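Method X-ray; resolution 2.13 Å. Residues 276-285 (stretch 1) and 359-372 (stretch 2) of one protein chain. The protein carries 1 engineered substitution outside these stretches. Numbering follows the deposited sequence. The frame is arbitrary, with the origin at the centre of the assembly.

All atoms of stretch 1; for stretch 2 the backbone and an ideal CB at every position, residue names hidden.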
ATOM      1  N   TYR A 276      18.433  -6.748 -16.164  1.00 53.60           N
ATOM      2  CA  TYR A 276      17.595  -6.645 -14.987  1.00 52.90           C
ATOM      3  C   TYR A 276      16.762  -7.921 -14.955  1.00 51.73           C
ATOM      4  O   TYR A 276      16.125  -8.285 -15.947  1.00 52.24           O
ATOM      5  CB  TYR A 276      16.680  -5.415 -15.073  1.00 53.35           C
ATOM      6  CG  TYR A 276      16.042  -5.058 -13.750  1.00 53.59           C
ATOM      7  CD1 TYR A 276      16.682  -4.188 -12.864  1.00 53.65           C
ATOM      8  CD2 TYR A 276      14.809  -5.606 -13.375  1.00 54.38           C
ATOM      9  CE1 TYR A 276      16.113  -3.868 -11.642  1.00 54.23           C
ATOM     10  CE2 TYR A 276      14.227  -5.284 -12.153  1.00 54.55           C
ATOM     11  CZ  TYR A 276      14.888  -4.420 -11.295  1.00 54.75           C
ATOM     12  OH  TYR A 276      14.322  -4.094 -10.092  1.00 56.70           O
ATOM     13  N   THR A 277      16.750  -8.580 -13.807  1.00 50.14           N
ATOM     14  CA  THR A 277      16.293  -9.958 -13.708  1.00 48.87           C
ATOM     15  C   THR A 277      15.193 -10.054 -12.692  1.00 47.98           C
ATOM     16  O   THR A 277      15.223  -9.357 -11.698  1.00 47.63           O
ATOM     17  CB  THR A 277      17.496 -10.851 -13.258  1.00 48.31           C
ATOM     18  OG1 THR A 277      18.435 -10.942 -14.327  1.00 48.69           O
ATOM     19  CG2 THR A 277      17.068 -12.290 -12.986  1.00 46.68           C
ATOM     20  N   LEU A 278      14.243 -10.947 -12.912  1.00 48.23           N
ATOM     21  CA  LEU A 278      13.128 -11.070 -12.007  1.00 49.40           C
ATOM     22  C   LEU A 278      12.931 -12.491 -11.604  1.00 50.32           C
ATOM     23  O   LEU A 278      12.632 -13.335 -12.437  1.00 50.30           O
ATOM     24  CB  LEU A 278      11.841 -10.590 -12.675  1.00 50.09           C
ATOM     25  CG  LEU A 278      11.841  -9.293 -13.492  1.00 49.60           C
ATOM     26  CD1 LEU A 278      10.472  -9.160 -14.117  1.00 48.79           C
ATOM     27  CD2 LEU A 278      12.223  -8.040 -12.694  1.00 49.38           C
ATOM     28  N   LEU A 279      13.103 -12.754 -10.315  1.00 52.19           N
ATOM     29  CA  LEU A 279      12.699 -14.026  -9.716  1.00 52.81           C
ATOM     30  C   LEU A 279      11.212 -14.013  -9.354  1.00 52.49           C
ATOM     31  O   LEU A 279      10.804 -13.306  -8.430  1.00 52.65           O
ATOM     32  CB  LEU A 279      13.517 -14.302  -8.455  1.00 53.41           C
ATOM     33  CG  LEU A 279      13.091 -15.504  -7.615  1.00 54.11           C
ATOM     34  CD1 LEU A 279      12.925 -16.761  -8.472  1.00 54.30           C
ATOM     35  CD2 LEU A 279      14.138 -15.744  -6.523  1.00 55.81           C
ATOM     36  N   LEU A 280      10.425 -14.808 -10.073  1.00 52.53           N
ATOM     37  CA  LEU A 280       9.000 -14.993  -9.804  1.00 52.92           C
ATOM     38  C   LEU A 280       8.752 -16.341  -9.137  1.00 53.57           C
ATOM     39  O   LEU A 280       9.690 -17.096  -8.889  1.00 53.48           O
ATOM     40  CB  LEU A 280       8.198 -14.895 -11.106  1.00 52.55           C
ATOM     41  CG  LEU A 280       8.567 -13.734 -12.027  1.00 53.06           C
ATOM     42  CD1 LEU A 280       7.598 -13.668 -13.221  1.00 53.90           C
ATOM     43  CD2 LEU A 280       8.561 -12.412 -11.276  1.00 53.17           C
ATOM     44  N   GLU A 281       7.484 -16.646  -8.857  1.00 54.44           N
ATOM     45  CA  GLU A 281       7.113 -17.861  -8.118  1.00 55.21           C
ATOM     46  C   GLU A 281       7.726 -19.121  -8.725  1.00 54.82           C
ATOM     47  O   GLU A 281       8.207 -20.004  -8.004  1.00 55.06           O
ATOM     48  CB  GLU A 281       5.585 -18.030  -8.073  1.00 55.94           C
ATOM     49  CG  GLU A 281       4.945 -17.734  -6.720  1.00 57.77           C
ATOM     50  CD  GLU A 281       3.435 -17.539  -6.803  1.00 59.04           C
ATOM     51  OE1 GLU A 281       2.810 -18.080  -7.745  1.00 60.47           O
ATOM     52  OE2 GLU A 281       2.867 -16.844  -5.929  1.00 59.79           O
ATOM     53  N   ASP A 282       7.689 -19.191 -10.054  1.00 54.01           N
ATOM     54  CA  ASP A 282       7.968 -20.422 -10.783  1.00 53.20           C
ATOM     55  C   ASP A 282       8.944 -20.266 -11.947  1.00 52.65           C
ATOM     56  O   ASP A 282       9.310 -21.257 -12.562  1.00 53.13           O
ATOM     57  CB  ASP A 282       6.648 -21.035 -11.277  1.00 53.18           C
ATOM     58  CG  ASP A 282       5.993 -20.232 -12.404  1.00 52.95           C
ATOM     59  OD1 ASP A 282       6.353 -19.055 -12.623  1.00 53.41           O
ATOM     60  OD2 ASP A 282       5.097 -20.708 -13.128  1.00 52.23           O
ATOM     61  N   ILE A 283       9.349 -19.036 -12.252  1.00 52.21           N
ATOM     62  CA  ILE A 283      10.323 -18.772 -13.307  1.00 52.33           C
ATOM     63  C   ILE A 283      11.289 -17.665 -12.914  1.00 52.39           C
ATOM     64  O   ILE A 283      10.947 -16.763 -12.157  1.00 52.40           O
ATOM     65  CB  ILE A 283       9.628 -18.394 -14.648  1.00 52.64           C
ATOM     66  CG1 ILE A 283       8.641 -17.225 -14.467  1.00 52.98           C
ATOM     67  CG2 ILE A 283       8.926 -19.606 -15.243  1.00 52.67           C
ATOM     68  CD1 ILE A 283       8.129 -16.631 -15.776  1.00 53.16           C
ATOM     69  N   LEU A 284      12.509 -17.760 -13.420  1.00 52.11           N
ATOM     70  CA  LEU A 284      13.434 -16.651 -13.414  1.00 52.31           C
ATOM     71  C   LEU A 284      13.277 -16.034 -14.793  1.00 52.20           C
ATOM     72  O   LEU A 284      13.088 -16.752 -15.772  1.00 52.15           O
ATOM     73  CB  LEU A 284      14.853 -17.157 -13.184  1.00 53.13           C
ATOM     74  CG  LEU A 284      15.900 -16.157 -12.717  1.00 54.33           C
ATOM     75  CD1 LEU A 284      15.763 -15.899 -11.238  1.00 54.49           C
ATOM     76  CD2 LEU A 284      17.299 -16.696 -13.025  1.00 55.88           C
ATOM     77  N   VAL A 285      13.324 -14.708 -14.866  1.00 51.99           N
ATOM     78  CA  VAL A 285      13.080 -13.996 -16.115  1.00 51.55           C
ATOM     79  C   VAL A 285      14.233 -13.062 -16.374  1.00 51.44           C
ATOM     80  O   VAL A 285      14.608 -12.266 -15.521  1.00 50.78           O
ATOM     81  CB  VAL A 285      11.767 -13.172 -16.086  1.00 51.74           C
ATOM     82  CG1 VAL A 285      11.575 -12.430 -17.406  1.00 51.13           C
ATOM     83  CG2 VAL A 285      10.560 -14.074 -15.811  1.00 52.15           C
ATOM     84  N   UNK A 359      21.683 -13.707  -1.453  1.00 73.75           N
ATOM     85  CA  UNK A 359      20.226 -13.573  -1.483  1.00 71.90           C
ATOM     86  C   UNK A 359      19.666 -14.235  -2.757  1.00 69.73           C
ATOM     87  O   UNK A 359      18.745 -15.047  -2.682  1.00 69.03           O
ATOM     88  CB  UNK A 359      19.821 -12.099  -1.418  1.00 71.90           C
ATOM     89  N   UNK A 360      20.247 -13.928  -3.915  1.00 67.47           N
ATOM     90  CA  UNK A 360      19.782 -14.503  -5.178  1.00 66.19           C
ATOM     91  C   UNK A 360      19.831 -16.027  -5.124  1.00 65.99           C
ATOM     92  O   UNK A 360      18.857 -16.691  -5.478  1.00 65.08           O
ATOM     93  CB  UNK A 360      20.625 -13.988  -6.346  1.00 66.19           C
ATOM     94  N   UNK A 361      20.965 -16.570  -4.671  1.00 65.94           N
ATOM     95  CA  UNK A 361      21.132 -18.017  -4.565  1.00 65.86           C
ATOM     96  C   UNK A 361      20.112 -18.573  -3.591  1.00 65.37           C
ATOM     97  O   UNK A 361      19.424 -19.537  -3.900  1.00 66.04           O
ATOM     98  CB  UNK A 361      22.551 -18.377  -4.122  1.00 65.86           C
ATOM     99  N   UNK A 362      20.017 -17.966  -2.417  1.00 64.94           N
ATOM    100  CA  UNK A 362      19.153 -18.490  -1.365  1.00 65.47           C
ATOM    101  C   UNK A 362      17.689 -18.499  -1.800  1.00 65.40           C
ATOM    102  O   UNK A 362      16.959 -19.444  -1.496  1.00 65.34           O
ATOM    103  CB  UNK A 362      19.316 -17.665  -0.087  1.00 65.47           C
ATOM    104  N   UNK A 363      17.273 -17.458  -2.523  1.00 65.08           N
ATOM    105  CA  UNK A 363      15.883 -17.328  -2.925  1.00 64.80           C
ATOM    106  C   UNK A 363      15.548 -18.192  -4.132  1.00 64.19           C
ATOM    107  O   UNK A 363      14.494 -18.814  -4.150  1.00 64.07           O
ATOM    108  CB  UNK A 363      15.563 -15.863  -3.231  1.00 64.80           C
ATOM    109  N   UNK A 364      16.431 -18.250  -5.127  1.00 63.61           N
ATOM    110  CA  UNK A 364      16.172 -19.092  -6.296  1.00 63.80           C
ATOM    111  C   UNK A 364      15.970 -20.539  -5.847  1.00 64.63           C
ATOM    112  O   UNK A 364      15.045 -21.206  -6.291  1.00 64.25           O
ATOM    113  CB  UNK A 364      17.319 -18.995  -7.304  1.00 63.80           C
ATOM    114  N   UNK A 365      16.839 -21.006  -4.950  1.00 66.18           N
ATOM    115  CA  UNK A 365      16.768 -22.358  -4.392  1.00 66.86           C
ATOM    116  C   UNK A 365      15.528 -22.579  -3.523  1.00 67.76           C
ATOM    117  O   UNK A 365      14.963 -23.667  -3.512  1.00 67.85           O
ATOM    118  CB  UNK A 365      18.025 -22.642  -3.568  1.00 66.86           C
ATOM    119  N   UNK A 366      15.118 -21.552  -2.787  1.00 69.05           N
ATOM    120  CA  UNK A 366      13.879 -21.617  -2.014  1.00 70.35           C
ATOM    121  C   UNK A 366      12.687 -21.856  -2.945  1.00 70.11           C
ATOM    122  O   UNK A 366      11.869 -22.743  -2.700  1.00 70.32           O
ATOM    123  CB  UNK A 366      13.679 -20.331  -1.209  1.00 70.35           C
ATOM    124  N   UNK A 367      12.620 -21.078  -4.022  1.00 69.61           N
ATOM    125  CA  UNK A 367      11.530 -21.171  -4.988  1.00 69.55           C
ATOM    126  C   UNK A 367      11.626 -22.423  -5.851  1.00 69.40           C
ATOM    127  O   UNK A 367      10.604 -22.994  -6.231  1.00 69.39           O
ATOM    128  CB  UNK A 367      11.517 -19.929  -5.882  1.00 69.55           C
ATOM    129  N   UNK A 368      12.852 -22.849  -6.144  1.00 69.10           N
ATOM    130  CA  UNK A 368      13.093 -23.987  -7.021  1.00 68.90           C
ATOM    131  C   UNK A 368      12.711 -25.275  -6.311  1.00 68.69           C
ATOM    132  O   UNK A 368      12.124 -26.175  -6.912  1.00 68.74           O
ATOM    133  CB  UNK A 368      14.556 -24.032  -7.466  1.00 68.90           C
ATOM    134  N   UNK A 369      13.039 -25.342  -5.025  1.00 68.40           N
ATOM    135  CA  UNK A 369      12.743 -26.507  -4.203  1.00 68.22           C
ATOM    136  C   UNK A 369      11.273 -26.549  -3.799  1.00 67.76           C
ATOM    137  O   UNK A 369      10.771 -27.601  -3.411  1.00 67.94           O
ATOM    138  CB  UNK A 369      13.629 -26.512  -2.956  1.00 68.22           C
ATOM    139  N   UNK A 370      10.593 -25.408  -3.884  1.00 67.26           N
ATOM    140  CA  UNK A 370       9.164 -25.330  -3.576  1.00 66.82           C
ATOM    141  C   UNK A 370       8.312 -25.943  -4.691  1.00 66.51           C
ATOM    142  O   UNK A 370       7.336 -26.644  -4.415  1.00 66.66           O
ATOM    143  CB  UNK A 370       8.754 -23.874  -3.348  1.00 66.82           C
ATOM    144  N   UNK A 371       8.686 -25.670  -5.941  1.00 65.88           N
ATOM    145  CA  UNK A 371       7.969 -26.182  -7.111  1.00 65.25           C
ATOM    146  C   UNK A 371       8.201 -27.691  -7.279  1.00 64.02           C
ATOM    147  O   UNK A 371       7.269 -28.443  -7.586  1.00 63.88           O
ATOM    148  CB  UNK A 371       8.411 -25.436  -8.372  1.00 65.25           C
ATOM    149  N   UNK A 372       9.448 -28.118  -7.071  1.00 62.58           N
ATOM    150  CA  UNK A 372       9.818 -29.539  -7.119  1.00 61.52           C
ATOM    151  C   UNK A 372       9.157 -30.341  -5.983  1.00 59.74           C
ATOM    152  O   UNK A 372       8.976 -31.559  -6.093  1.00 59.56           O
ATOM    153  CB  UNK A 372      11.339 -29.685  -7.041  1.00 61.52           C
TER

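Stretch 1 is a hairpin: Leu 278 and Val 285 exchange backbone hydrogen bonds, and the turn at Glu 281 and Asp 282 joins the strands. Thr 277, Leu 279 and Leu 284 point toward the helix of stretch 2, whose axis crosses that of the first strand at 38° with a closest approach of 9.4 Å. Every position has helical backbone angles, so the choice rests on what each CB meets.

At 359 the CB is out of reach and stretch 1 sets no demand; many helix-tolerant residues would do. It is Val 359, making no contact.

Position 360 is subtler. Its CB points sideways and finds nothing within 5.5 Å, yet Thr 277, Leu 279 and Leu 284 leave an apolar space farther off. A short side chain would not span the gap; a long aliphatic or aromatic one could. Trp 360 is deposited, with chi1 at -88° (m) bringing the ring nearer the sheet. Its CH2 lies 3.5 Å from Thr 277 O, which sits at the ring edge near its plane, while CZ3 packs 3.8 Å from Leu 279 CB and 3.9 Å from Leu 284 CD1. NE1 is hydrogen-bonded elsewhere in the structure.

Positions 361 and 362 are out of reach, free to be polar. They are Gln 361 and Asp 362.

At 363 the CB points toward stretch 1, and its ideal position is already 3.6 Å from Leu 279 CD2. An apolar residue suits, from alanine up, provided that a larger one leads its bulk past the methyl. Leu 363 does so: its CB makes the 3.6 Å contact with Leu 279 CD2, and the m, t rotamer carries the branch beyond.

Position 364 points sideways, its ideal CB 4.6 Å from Leu 279 CD2 and 5.2 Å from Leu 284 CD1. Two leucines invite a medium aliphatic side chain: valine, leucine, isoleucine or methionine. Ile 364 places CG1 3.9 Å from Leu 284 CD1 and 4.0 Å from Leu 279 CD2, bridging the two strands.

At 365 the CB points away; at 366 it points sideways into open space, so stretch 1 restricts neither, and polar or small residues would serve. Cys 365 makes no contact with stretch 1, and Arg 366 reaches back along the helix, its NH2 forming a 3.1 Å salt bridge with Asp 362 OD2.

Position 367 points toward the strand end, with its ideal CB 3.9 Å from Glu 281 O and 4.3 Å from Leu 279 CD1. Carbonyls beside a methyl could suit a flexible apolar chain, or a donor. Met 367 is found: CG lies 4.2 Å from Leu 279 CD1, and the end leads away.

Positions 368 and 369 do not touch stretch 1, and 370 points toward it from too far, so small or polar residues would all pass. Ala 368, Ala 369 and Ser 370 fill them.

At 371 the CB faces the turn, 5.4 Å from Glu 281 O, and a modest apolar chain would close the gap. Val 371 sets CG2 4.0 Å from Glu 281 O and 4.4 Å from Asp 282 CB. At 372 the CB is out of reach and a polar or charged chain would do; Lys 372 is deposited, its NZ hydrogen-bonded elsewhere in the structure.

Stretch 2 359-372: VWQDLICRMAASVK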
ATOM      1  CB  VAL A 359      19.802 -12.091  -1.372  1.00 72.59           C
ATOM      2  CG1 VAL A 359      18.327 -11.894  -1.710  1.00 73.33           C
ATOM      3  CG2 VAL A 359      20.092 -11.558   0.030  1.00 73.17           C
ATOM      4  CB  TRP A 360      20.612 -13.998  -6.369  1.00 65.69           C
ATOM      5  CG  TRP A 360      20.116 -12.705  -7.004  1.00 64.55           C
ATOM      6  CD1 TRP A 360      20.693 -11.475  -6.896  1.00 64.11           C
ATOM      7  CD2 TRP A 360      18.975 -12.532  -7.862  1.00 63.50           C
ATOM      8  NE1 TRP A 360      19.976 -10.547  -7.613  1.00 64.67           N
ATOM      9  CE2 TRP A 360      18.915 -11.170  -8.215  1.00 63.63           C
ATOM     10  CE3 TRP A 360      17.985 -13.390  -8.356  1.00 63.16           C
ATOM     11  CZ2 TRP A 360      17.928 -10.655  -9.048  1.00 62.85           C
ATOM     12  CZ3 TRP A 360      16.994 -12.868  -9.184  1.00 62.52           C
ATOM     13  CH2 TRP A 360      16.976 -11.519  -9.517  1.00 62.48           C
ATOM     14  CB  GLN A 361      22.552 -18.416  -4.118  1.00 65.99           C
ATOM     15  CG  GLN A 361      22.689 -19.929  -3.806  1.00 67.12           C
ATOM     16  CD  GLN A 361      24.137 -20.422  -3.684  1.00 66.98           C
ATOM     17  OE1 GLN A 361      25.033 -19.651  -3.359  1.00 68.62           O
ATOM     18  NE2 GLN A 361      24.351 -21.708  -3.929  1.00 67.85           N
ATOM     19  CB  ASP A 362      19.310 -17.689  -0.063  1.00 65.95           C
ATOM     20  CG  ASP A 362      20.424 -18.225   0.837  1.00 66.81           C
ATOM     21  OD1 ASP A 362      21.349 -18.904   0.341  1.00 68.51           O
ATOM     22  OD2 ASP A 362      20.459 -18.010   2.067  1.00 68.46           O
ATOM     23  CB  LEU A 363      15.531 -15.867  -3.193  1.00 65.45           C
ATOM     24  CG  LEU A 363      15.531 -14.997  -1.939  1.00 65.66           C
ATOM     25  CD1 LEU A 363      15.391 -13.534  -2.336  1.00 66.32           C
ATOM     26  CD2 LEU A 363      14.419 -15.412  -0.972  1.00 65.75           C
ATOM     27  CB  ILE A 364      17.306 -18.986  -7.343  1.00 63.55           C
ATOM     28  CG1 ILE A 364      17.273 -17.634  -8.039  1.00 63.12           C
ATOM     29  CG2 ILE A 364      17.175 -20.081  -8.414  1.00 63.83           C
ATOM     30  CD1 ILE A 364      18.550 -17.308  -8.767  1.00 63.18           C
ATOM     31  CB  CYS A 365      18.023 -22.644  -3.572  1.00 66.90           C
ATOM     32  SG  CYS A 365      19.540 -22.612  -4.552  1.00 66.84           S
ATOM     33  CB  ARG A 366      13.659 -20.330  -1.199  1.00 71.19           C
ATOM     34  CG  ARG A 366      14.227 -20.397   0.221  1.00 72.94           C
ATOM     35  CD  ARG A 366      14.419 -19.030   0.899  1.00 74.34           C
ATOM     36  NE  ARG A 366      15.725 -18.915   1.554  1.00 76.13           N
ATOM     37  CZ  ARG A 366      16.184 -17.822   2.168  1.00 77.11           C
ATOM     38  NH1 ARG A 366      15.453 -16.712   2.241  1.00 77.15           N
ATOM     39  NH2 ARG A 366      17.394 -17.850   2.729  1.00 77.96           N
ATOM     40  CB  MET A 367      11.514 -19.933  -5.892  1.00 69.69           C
ATOM     41  CG  MET A 367      11.217 -18.634  -5.162  1.00 70.21           C
ATOM     42  SD  MET A 367       9.617 -18.631  -4.289  1.00 70.65           S
ATOM     43  CE  MET A 367      10.155 -18.512  -2.550  1.00 70.81           C
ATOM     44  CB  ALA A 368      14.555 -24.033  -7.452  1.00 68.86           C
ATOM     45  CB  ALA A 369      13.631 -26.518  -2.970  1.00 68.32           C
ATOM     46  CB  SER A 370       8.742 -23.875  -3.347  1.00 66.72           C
ATOM     47  OG  SER A 370       7.389 -23.796  -2.931  1.00 66.02           O
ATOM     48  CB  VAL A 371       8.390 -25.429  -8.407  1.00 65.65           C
ATOM     49  CG1 VAL A 371       7.747 -26.060  -9.642  1.00 66.15           C
ATOM     50  CG2 VAL A 371       8.022 -23.946  -8.317  1.00 65.62           C
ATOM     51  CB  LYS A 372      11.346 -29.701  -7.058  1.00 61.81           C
ATOM     52  CG  LYS A 372      12.089 -29.162  -8.284  1.00 62.50           C
ATOM     53  CD  LYS A 372      13.603 -29.109  -8.054  1.00 63.11           C
ATOM     54  CE  LYS A 372      14.358 -28.661  -9.307  1.00 63.40           C
ATOM     55  NZ  LYS A 372      15.771 -28.262  -9.028  1.00 63.39           N
TER
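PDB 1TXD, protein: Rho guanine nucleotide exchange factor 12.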